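Side-chain contacts in putative uncharacterized protein (Streptococcus suis, PDB 4XZ7), which probably acts as a transglutaminase, a homodimeric virulence factor that helps the bacterium resist phagocytosis, this chain being a fragment that includes its transglutaminase-like domain: residues S359-E362 against S363-K367; T269-A272 against R273-M277; K218-V221 against Q222-N226; I192-D195 against D196-H199. All coordinates share one frame; numbering follows the deposited sequence.

Contact 1 (S359-E362 against S363-K367)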
loop_
_atom_site.group_PDB
_atom_site.type_symbol
_atom_site.label_atom_id
_atom_site.label_comp_id
_atom_site.label_asym_id
_atom_site.label_seq_id
_atom_site.Cartn_x
_atom_site.Cartn_y
_atom_site.Cartn_z
ATOM N N SER B 359 -6.739 24.196 26.811
ATOM C CA SER B 359 -7.018 24.396 28.226
ATOM C C SER B 359 -8.465 24.097 28.587
ATOM O O SER B 359 -8.760 23.688 29.710
ATOM C CB SER B 359 -6.665 25.828 28.632
ATOM O OG SER B 359 -5.352 26.168 28.205
ATOM N N ASN B 360 -9.371 24.309 27.640
ATOM C CA ASN B 360 -10.777 24.021 27.878
ATOM C C ASN B 360 -10.947 22.525 28.057
ATOM O O ASN B 360 -11.609 22.061 28.992
ATOM C CB ASN B 360 -11.642 24.537 26.726
ATOM C CG ASN B 360 -11.460 26.023 26.487
ATOM O OD1 ASN B 360 -11.447 26.818 27.428
ATOM N ND2 ASN B 360 -11.297 26.404 25.223
ATOM N N TYR B 361 -10.319 21.771 27.160
ATOM C CA TYR B 361 -10.355 20.326 27.266
ATOM C C TYR B 361 -9.731 19.862 28.583
ATOM O O TYR B 361 -10.213 18.923 29.211
ATOM C CB TYR B 361 -9.631 19.650 26.098
ATOM C CG TYR B 361 -9.581 18.166 26.340
ATOM C CD1 TYR B 361 -10.683 17.360 26.076
ATOM C CD2 TYR B 361 -8.460 17.578 26.907
ATOM C CE1 TYR B 361 -10.650 15.995 26.346
ATOM C CE2 TYR B 361 -8.425 16.236 27.182
ATOM C CZ TYR B 361 -9.512 15.455 26.896
ATOM O OH TYR B 361 -9.428 14.125 27.179
ATOM N N GLU B 362 -8.631 20.489 28.976
ATOM C CA GLU B 362 -7.962 20.086 30.201
ATOM C C GLU B 362 -8.882 20.329 31.397
ATOM O O GLU B 362 -9.087 19.425 32.218
ATOM C CB GLU B 362 -6.624 20.821 30.344
ATOM C CG GLU B 362 -5.494 20.112 29.586
ATOM C CD GLU B 362 -4.202 20.926 29.470
ATOM O OE1 GLU B 362 -3.929 21.813 30.320
ATOM O OE2 GLU B 362 -3.449 20.666 28.510
ATOM N N SER B 363 -9.479 21.518 31.464
ATOM C CA SER B 363 -10.409 21.846 32.553
ATOM C C SER B 363 -11.560 20.859 32.579
ATOM O O SER B 363 -11.997 20.436 33.639
ATOM C CB SER B 363 -10.940 23.276 32.420
ATOM O OG SER B 363 -9.894 24.207 32.634
ATOM N N TRP B 364 -12.009 20.468 31.392
ATOM C CA TRP B 364 -13.079 19.494 31.241
ATOM C C TRP B 364 -12.658 18.082 31.654
ATOM O O TRP B 364 -13.365 17.405 32.400
ATOM C CB TRP B 364 -13.563 19.490 29.789
ATOM C CG TRP B 364 -14.643 18.509 29.521
ATOM C CD1 TRP B 364 -15.979 18.683 29.744
ATOM C CD2 TRP B 364 -14.492 17.193 28.979
ATOM N NE1 TRP B 364 -16.669 17.558 29.365
ATOM C CE2 TRP B 364 -15.782 16.628 28.893
ATOM C CE3 TRP B 364 -13.391 16.444 28.534
ATOM C CZ2 TRP B 364 -16.005 15.341 28.400
ATOM C CZ3 TRP B 364 -13.614 15.165 28.050
ATOM C CH2 TRP B 364 -14.916 14.628 27.988
ATOM N N ALA B 365 -11.502 17.646 31.158
ATOM C CA ALA B 365 -11.048 16.271 31.348
ATOM C C ALA B 365 -10.740 15.966 32.812
ATOM O O ALA B 365 -11.105 14.911 33.323
ATOM C CB ALA B 365 -9.819 15.992 30.475
ATOM N N MET B 366 -10.075 16.896 33.486
ATOM C CA MET B 366 -9.702 16.694 34.881
ATOM C C MET B 366 -10.927 16.489 35.761
ATOM O O MET B 366 -10.823 15.942 36.857
ATOM C CB MET B 366 -8.882 17.876 35.397
ATOM C CG MET B 366 -9.690 19.117 35.712
ATOM S SD MET B 366 -8.623 20.549 35.951
ATOM C CE MET B 366 -9.821 21.760 36.512
ATOM N N LYS B 367 -12.090 16.912 35.270
ATOM C CA LYS B 367 -13.316 16.813 36.046
ATOM C C LYS B 367 -14.191 15.627 35.644
ATOM O O LYS B 367 -15.217 15.382 36.273
ATOM C CB LYS B 367 -14.121 18.114 35.935
ATOM C CG LYS B 367 -13.541 19.250 36.770
ATOM C CD LYS B 367 -14.451 20.465 36.805
ATOM C CE LYS B 367 -14.345 21.284 35.533
ATOM N NZ LYS B 367 -15.116 22.550 35.665
#

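Contact 2 (T269-A272 against R273-M277)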
loop_
_atom_site.group_PDB
_atom_site.type_symbol
_atom_site.label_atom_id
_atom_site.label_comp_id
_atom_site.label_asym_id
_atom_site.label_seq_id
_atom_site.Cartn_x
_atom_site.Cartn_y
_atom_site.Cartn_z
ATOM N N THR B 269 1.003 8.235 22.678
ATOM C CA THR B 269 -0.342 7.646 22.618
ATOM C C THR B 269 -0.482 6.467 23.584
ATOM O O THR B 269 -1.482 6.345 24.302
ATOM C CB THR B 269 -0.683 7.181 21.200
ATOM O OG1 THR B 269 -0.594 8.298 20.298
ATOM C CG2 THR B 269 -2.074 6.565 21.158
ATOM N N THR B 270 0.534 5.611 23.618
ATOM C CA THR B 270 0.538 4.512 24.573
ATOM C C THR B 270 0.565 5.053 26.007
ATOM O O THR B 270 -0.122 4.535 26.888
ATOM C CB THR B 270 1.739 3.587 24.347
ATOM O OG1 THR B 270 1.637 3.017 23.045
ATOM C CG2 THR B 270 1.771 2.454 25.392
ATOM N N ALA B 271 1.349 6.100 26.230
ATOM C CA ALA B 271 1.431 6.690 27.560
ATOM C C ALA B 271 0.104 7.322 27.972
ATOM O O ALA B 271 -0.327 7.165 29.103
ATOM C CB ALA B 271 2.555 7.719 27.631
ATOM N N ALA B 272 -0.546 8.037 27.056
ATOM C CA ALA B 272 -1.797 8.707 27.390
ATOM C C ALA B 272 -2.838 7.664 27.745
ATOM O O ALA B 272 -3.552 7.809 28.756
ATOM C CB ALA B 272 -2.279 9.584 26.250
ATOM N N ARG B 273 -2.907 6.606 26.928
ATOM C CA ARG B 273 -3.850 5.519 27.203
ATOM C C ARG B 273 -3.576 4.925 28.583
ATOM O O ARG B 273 -4.487 4.818 29.405
ATOM C CB ARG B 273 -3.774 4.427 26.134
ATOM C CG ARG B 273 -4.840 3.358 26.269
ATOM C CD ARG B 273 -6.213 3.861 25.832
ATOM N NE ARG B 273 -7.218 2.802 25.889
ATOM C CZ ARG B 273 -8.526 3.024 25.890
ATOM N NH1 ARG B 273 -8.988 4.265 25.825
ATOM N NH2 ARG B 273 -9.375 2.012 25.963
ATOM N N ALA B 274 -2.320 4.566 28.838
ATOM C CA ALA B 274 -1.914 4.016 30.139
ATOM C C ALA B 274 -2.241 4.923 31.340
ATOM O O ALA B 274 -2.657 4.444 32.390
ATOM C CB ALA B 274 -0.438 3.718 30.120
ATOM N N PHE B 275 -2.036 6.227 31.188
ATOM C CA PHE B 275 -2.278 7.169 32.271
ATOM C C PHE B 275 -3.764 7.312 32.575
ATOM O O PHE B 275 -4.154 7.505 33.728
ATOM C CB PHE B 275 -1.685 8.536 31.933
ATOM C CG PHE B 275 -0.178 8.551 31.898
ATOM C CD1 PHE B 275 0.553 7.645 32.654
ATOM C CD2 PHE B 275 0.503 9.464 31.113
ATOM C CE1 PHE B 275 1.946 7.658 32.631
ATOM C CE2 PHE B 275 1.901 9.481 31.080
ATOM C CZ PHE B 275 2.617 8.575 31.839
ATOM N N ASN B 276 -4.590 7.244 31.535
ATOM C CA ASN B 276 -6.029 7.308 31.737
ATOM C C ASN B 276 -6.474 6.063 32.493
ATOM O O ASN B 276 -7.297 6.156 33.402
ATOM C CB ASN B 276 -6.780 7.457 30.411
ATOM C CG ASN B 276 -6.760 8.883 29.888
ATOM O OD1 ASN B 276 -6.813 9.834 30.660
ATOM N ND2 ASN B 276 -6.659 9.036 28.567
ATOM N N MET B 277 -5.918 4.907 32.140
ATOM C CA MET B 277 -6.188 3.692 32.896
ATOM C C MET B 277 -5.822 3.866 34.375
ATOM O O MET B 277 -6.535 3.392 35.260
ATOM C CB MET B 277 -5.425 2.509 32.306
ATOM C CG MET B 277 -5.989 1.998 30.981
ATOM S SD MET B 277 -4.997 0.690 30.247
ATOM C CE MET B 277 -5.023 -0.550 31.539
#

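Contact 3 (K218-V221 against Q222-N226)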
loop_
_atom_site.group_PDB
_atom_site.type_symbol
_atom_site.label_atom_id
_atom_site.label_comp_id
_atom_site.label_asym_id
_atom_site.label_seq_id
_atom_site.Cartn_x
_atom_site.Cartn_y
_atom_site.Cartn_z
ATOM N N LYS B 218 6.487 8.656 36.383
ATOM C CA LYS B 218 7.929 8.461 36.255
ATOM C C LYS B 218 8.228 6.998 35.923
ATOM O O LYS B 218 8.902 6.685 34.930
ATOM C CB LYS B 218 8.635 8.893 37.554
ATOM C CG LYS B 218 10.133 9.102 37.460
ATOM C CD LYS B 218 10.765 9.226 38.865
ATOM C CE LYS B 218 10.175 10.376 39.686
ATOM N NZ LYS B 218 10.698 11.719 39.283
ATOM N N ALA B 219 7.671 6.106 36.733
ATOM C CA ALA B 219 7.886 4.674 36.576
ATOM C C ALA B 219 7.437 4.154 35.206
ATOM O O ALA B 219 8.181 3.424 34.534
ATOM C CB ALA B 219 7.162 3.925 37.678
ATOM N N PHE B 220 6.224 4.512 34.786
ATOM C CA PHE B 220 5.741 3.995 33.500
ATOM C C PHE B 220 6.571 4.519 32.310
ATOM O O PHE B 220 7.004 3.752 31.440
ATOM C CB PHE B 220 4.268 4.332 33.284
ATOM C CG PHE B 220 3.720 3.744 32.022
ATOM C CD1 PHE B 220 3.391 2.400 31.961
ATOM C CD2 PHE B 220 3.578 4.521 30.882
ATOM C CE1 PHE B 220 2.905 1.849 30.790
ATOM C CE2 PHE B 220 3.103 3.981 29.712
ATOM C CZ PHE B 220 2.770 2.647 29.657
ATOM N N VAL B 221 6.769 5.831 32.292
ATOM C CA VAL B 221 7.528 6.515 31.257
ATOM C C VAL B 221 8.920 5.907 31.109
ATOM O O VAL B 221 9.353 5.577 29.997
ATOM C CB VAL B 221 7.645 8.019 31.576
ATOM C CG1 VAL B 221 8.693 8.682 30.701
ATOM C CG2 VAL B 221 6.311 8.689 31.399
ATOM N N GLN B 222 9.604 5.732 32.239
ATOM C CA GLN B 222 10.958 5.194 32.218
ATOM C C GLN B 222 10.965 3.747 31.745
ATOM O O GLN B 222 11.830 3.341 30.955
ATOM C CB GLN B 222 11.613 5.300 33.598
ATOM C CG GLN B 222 13.138 5.214 33.548
ATOM C CD GLN B 222 13.786 6.394 32.807
ATOM O OE1 GLN B 222 14.230 6.258 31.661
ATOM N NE2 GLN B 222 13.858 7.549 33.472
ATOM N N TYR B 223 9.997 2.962 32.207
ATOM C CA TYR B 223 9.933 1.573 31.747
ATOM C C TYR B 223 9.764 1.446 30.229
ATOM O O TYR B 223 10.495 0.692 29.549
ATOM C CB TYR B 223 8.788 0.827 32.420
ATOM C CG TYR B 223 8.750 -0.622 31.989
ATOM C CD1 TYR B 223 7.962 -1.037 30.921
ATOM C CD2 TYR B 223 9.526 -1.567 32.639
ATOM C CE1 TYR B 223 7.948 -2.345 30.517
ATOM C CE2 TYR B 223 9.508 -2.878 32.255
ATOM C CZ TYR B 223 8.721 -3.262 31.192
ATOM O OH TYR B 223 8.710 -4.574 30.810
ATOM N N VAL B 224 8.776 2.158 29.699
ATOM C CA VAL B 224 8.516 2.075 28.268
ATOM C C VAL B 224 9.743 2.544 27.502
ATOM O O VAL B 224 10.168 1.880 26.562
ATOM C CB VAL B 224 7.303 2.896 27.856
ATOM C CG1 VAL B 224 7.253 3.064 26.317
ATOM C CG2 VAL B 224 6.054 2.225 28.366
ATOM N N ALA B 225 10.339 3.659 27.931
ATOM C CA ALA B 225 11.567 4.149 27.293
ATOM C C ALA B 225 12.689 3.114 27.332
ATOM O O ALA B 225 13.545 3.092 26.447
ATOM C CB ALA B 225 12.034 5.444 27.959
ATOM N N ASN B 226 12.693 2.267 28.364
ATOM C CA ASN B 226 13.721 1.231 28.502
ATOM C C ASN B 226 13.410 -0.096 27.818
ATOM O O ASN B 226 14.255 -0.993 27.810
ATOM C CB ASN B 226 14.010 0.966 29.990
ATOM C CG ASN B 226 14.926 2.024 30.600
ATOM O OD1 ASN B 226 15.588 2.777 29.877
ATOM N ND2 ASN B 226 14.950 2.102 31.931
#

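Contact 4 (I192-D195 against D196-H199)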
loop_
_atom_site.group_PDB
_atom_site.type_symbol
_atom_site.label_atom_id
_atom_site.label_comp_id
_atom_site.label_asym_id
_atom_site.label_seq_id
_atom_site.Cartn_x
_atom_site.Cartn_y
_atom_site.Cartn_z
ATOM N N ILE B 192 -9.132 -4.288 22.221
ATOM C CA ILE B 192 -9.091 -4.851 23.563
ATOM C C ILE B 192 -7.773 -5.603 23.815
ATOM O O ILE B 192 -7.193 -5.490 24.898
ATOM C CB ILE B 192 -10.287 -5.780 23.802
ATOM C CG1 ILE B 192 -11.579 -4.962 23.754
ATOM C CG2 ILE B 192 -10.162 -6.480 25.146
ATOM C CD1 ILE B 192 -12.820 -5.793 23.527
ATOM N N ALA B 193 -7.273 -6.340 22.823
ATOM C CA ALA B 193 -6.007 -7.054 23.037
ATOM C C ALA B 193 -4.843 -6.064 23.206
ATOM O O ALA B 193 -3.944 -6.264 24.030
ATOM C CB ALA B 193 -5.731 -8.021 21.898
ATOM N N ASN B 194 -4.877 -4.979 22.442
ATOM C CA ASN B 194 -3.910 -3.909 22.650
ATOM C C ASN B 194 -3.997 -3.288 24.053
ATOM O O ASN B 194 -2.967 -3.014 24.683
ATOM C CB ASN B 194 -4.078 -2.827 21.592
ATOM C CG ASN B 194 -2.849 -1.955 21.468
ATOM O OD1 ASN B 194 -1.776 -2.435 21.120
ATOM N ND2 ASN B 194 -2.993 -0.673 21.777
ATOM N N ASP B 195 -5.220 -3.068 24.540
ATOM C CA ASP B 195 -5.424 -2.565 25.895
ATOM C C ASP B 195 -4.838 -3.534 26.908
ATOM O O ASP B 195 -4.382 -3.133 27.998
ATOM C CB ASP B 195 -6.907 -2.350 26.189
ATOM C CG ASP B 195 -7.344 -0.919 25.965
ATOM O OD1 ASP B 195 -6.524 -0.102 25.485
ATOM O OD2 ASP B 195 -8.519 -0.614 26.258
ATOM N N ASP B 196 -4.838 -4.814 26.551
ATOM C CA ASP B 196 -4.215 -5.796 27.427
ATOM C C ASP B 196 -2.702 -5.635 27.423
ATOM O O ASP B 196 -2.074 -5.655 28.480
ATOM C CB ASP B 196 -4.589 -7.224 27.037
ATOM C CG ASP B 196 -4.196 -8.230 28.108
ATOM O OD1 ASP B 196 -4.841 -8.238 29.189
ATOM O OD2 ASP B 196 -3.233 -8.993 27.873
ATOM N N LEU B 197 -2.122 -5.483 26.234
ATOM C CA LEU B 197 -0.689 -5.193 26.110
ATOM C C LEU B 197 -0.255 -3.974 26.941
ATOM O O LEU B 197 0.808 -3.983 27.579
ATOM C CB LEU B 197 -0.335 -4.982 24.642
ATOM C CG LEU B 197 0.320 -6.122 23.856
ATOM C CD1 LEU B 197 0.130 -7.454 24.504
ATOM C CD2 LEU B 197 -0.219 -6.151 22.425
ATOM N N ILE B 198 -1.086 -2.935 26.947
ATOM C CA ILE B 198 -0.804 -1.738 27.732
ATOM C C ILE B 198 -0.858 -2.038 29.219
ATOM O O ILE B 198 0.022 -1.613 29.974
ATOM C CB ILE B 198 -1.793 -0.612 27.407
ATOM C CG1 ILE B 198 -1.612 -0.175 25.953
ATOM C CG2 ILE B 198 -1.587 0.563 28.325
ATOM C CD1 ILE B 198 -2.708 0.713 25.481
ATOM N N HIS B 199 -1.897 -2.770 29.627
ATOM C CA HIS B 199 -2.045 -3.214 31.011
ATOM C C HIS B 199 -0.782 -3.942 31.466
ATOM O O HIS B 199 -0.257 -3.686 32.555
ATOM C CB HIS B 199 -3.268 -4.128 31.157
ATOM C CG HIS B 199 -3.847 -4.159 32.539
ATOM N ND1 HIS B 199 -3.170 -4.680 33.622
ATOM C CD2 HIS B 199 -5.049 -3.750 33.010
ATOM C CE1 HIS B 199 -3.924 -4.580 34.702
ATOM N NE2 HIS B 199 -5.070 -4.022 34.357
#

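Contact 1 (S359-E362 against S363-K367)
Ser363, Trp364, Ala365 and Met366 each give their backbone N-H to the carbonyl four residues earlier, so the chain from Ser359 runs on as one short helix into the second segment; the shortest of the four bonds, Ala365 N to Tyr361 O, measures 2.7 Å. Ser359 O is gripped twice: Ser363 N and, more loosely at 3.2 Å, Ser363 OG reach it from opposite faces of the carbonyl plane. Tyr361 CG lies anti to the backbone N (chi1 174°), which sends the ring along the helix, where Ala365 CB sits over one face in a CH-pi contact, 3.9 Å from the ring centroid. Trp364 has the same first torsion, and its CZ3 lies 3.5 Å from Tyr361 CE1, with the ring planes inclined at 42°. Helix 359-365 follows strand 354-357 of the five-stranded sheet, and Tyr361 meets Tyr283 of neighbouring strand 282-288 edge-to-face; Leu137 of the second subunit packs on Tyr361 and its Asn133 on Trp364. The extended Glu362 is buried, its carboxylate held by Arg299 (salt bridge to OE1) and Tyr283 (hydrogen bond to OE2). On another side of the helix from the rings, Met366 CG lies 3.6 Å from Glu362 O.

Contact 2 (T269-A272 against R273-M277)
Regular i to i+4 bonds join 269-272 to 273-277 within helix 264-277: the N atoms of Arg273, Ala274, Phe275 and Asn276 lie 2.9 to 3.0 Å from the O atoms of Thr269, Thr270, Ala271 and Ala272, respectively. Phe275 makes the main side-chain contact. With CG anti to its own carbonyl carbon (chi1 -68°), the ring folds back over the preceding turn and sets one face on Ala271 O, which lies 3.0 Å above the ring plane and off-centre toward the rim. That oxygen thus accepts Phe275 N while the same residue's ring lies against it. Farther out, Phe275 CE2 rests 3.9 Å from Ala271 CB. Asn276 also turns back: its ND2 comes to 3.3 Å from Ala272 O at an angle too poor for a hydrogen bond, while OD1 accepts Ala282 N. Arg273 leaves the helix in another direction, bent at chi2 (74°), and its guanidinium group is taken up by Asp195 and by the carbonyls of Leu374 and Phe376. Thr269 and Ala272 face strand 282-288, while Ala274 lets helices 188-205 and 213-227 approach closely: a buried helix packed between sheet and helices, consistent with the transglutaminase-like (papain-clan) fold.

Contact 3 (K218-V221 against Q222-N226)
Phe220 CG stands anti to the backbone N (chi1 -176°), which swings the ring toward the next turn, while Val224 CG2, anti to its own carbonyl carbon, points back to meet it. The methyl lies over one face of the ring, 3.5 Å above the plane and displaced toward the rim, and its closest ring atom is Phe220 CZ at 3.6 Å. This is a CH-pi contact, with the line from CG2 to the ring centroid 24° off the normal. Val224 CG2 also lies 3.6 Å from Phe220 O, the carbonyl that receives Val224 N in a nearly straight bond of 175°. Gln222, Tyr223 and Ala225 repeat the i to i+4 pattern to Lys218, Ala219 and Val221 within helix 213-227. Around this pair the helix is wedged between two others: Phe220 touches Leu201 and Ser205 of helix 188-205 as well as Ala274 of helix 264-277, and Val224 packs on Phe267 of the latter. Gln222 is exposed, its chain bent at chi2, and only its CB comes close, 3.3 Å from Lys218 O. The contact is therefore apolar on its buried side, where the methyl and the neighbouring helices probably limit the rotation of the Phe220 ring, and polar toward solvent, with backbone bonds supplying the directional hold.

Contact 4 (I192-D195 against D196-H199)
Ile198 meets Asn194 and Asp195 one turn back in a local helical contact midway along helix 188-205, the helix that packs beside helix 264-277 in the alpha-helical part of the transglutaminase-like fold. Four i to i+4 backbone bonds hold the turn; three are fairly straight, whereas the one from Asp196 N to Ile192 O is bent to 139° at the hydrogen. The side chains across the turn touch by van der Waals contact alone. Ile198 CG1 lies anti to the carbonyl carbon (chi1 -65°), which carries the chain back along the helix until CG1 is 3.4 Å from Asn194 O. The buried polar groups beside it find partners on other elements: Asn194 spans from Thr257 OG1 to Leu253 O through OD1 and ND2, and Asp195 OD2 receives Asn377 besides Arg273. These bonds fix the amide and the carboxylate in place beside an aliphatic tip. Toward the other side, Asp196 and the partly exposed Leu197 use mainly their CB atoms, and Leu197 CB lies 3.3 Å from Asn194 O. At the end of the isoleucine, CD1 lies near both polar side chains, 4.0 Å from Asn194 ND2 and 3.9 Å from Asp195 OD1.

How the contacts relate
Contact 2 is the buried hub: seven of its eight touching residues are buried, and it meets both contact 3 and contact 4, whereas those two approach each other only to about 5 Å between nearest atoms. Contacts 1, 3 and 4 are partly buried. The join to contact 3 is apolar, with Ala274 CB 3.4 Å from Phe220 CZ; toward contact 4 it is mixed, a salt bridge from Arg273 NH2 to Asp195 OD2 at 2.8 Å beside aliphatic packing. Contact 1 stands apart on helix 359-365, yet shares with contact 2 the interface to the second subunit. Methyl-on-ring packing marks contacts 1 and 3; contact 2 sets a carbonyl oxygen on a ring face, contact 4 a methyl beside polar groups.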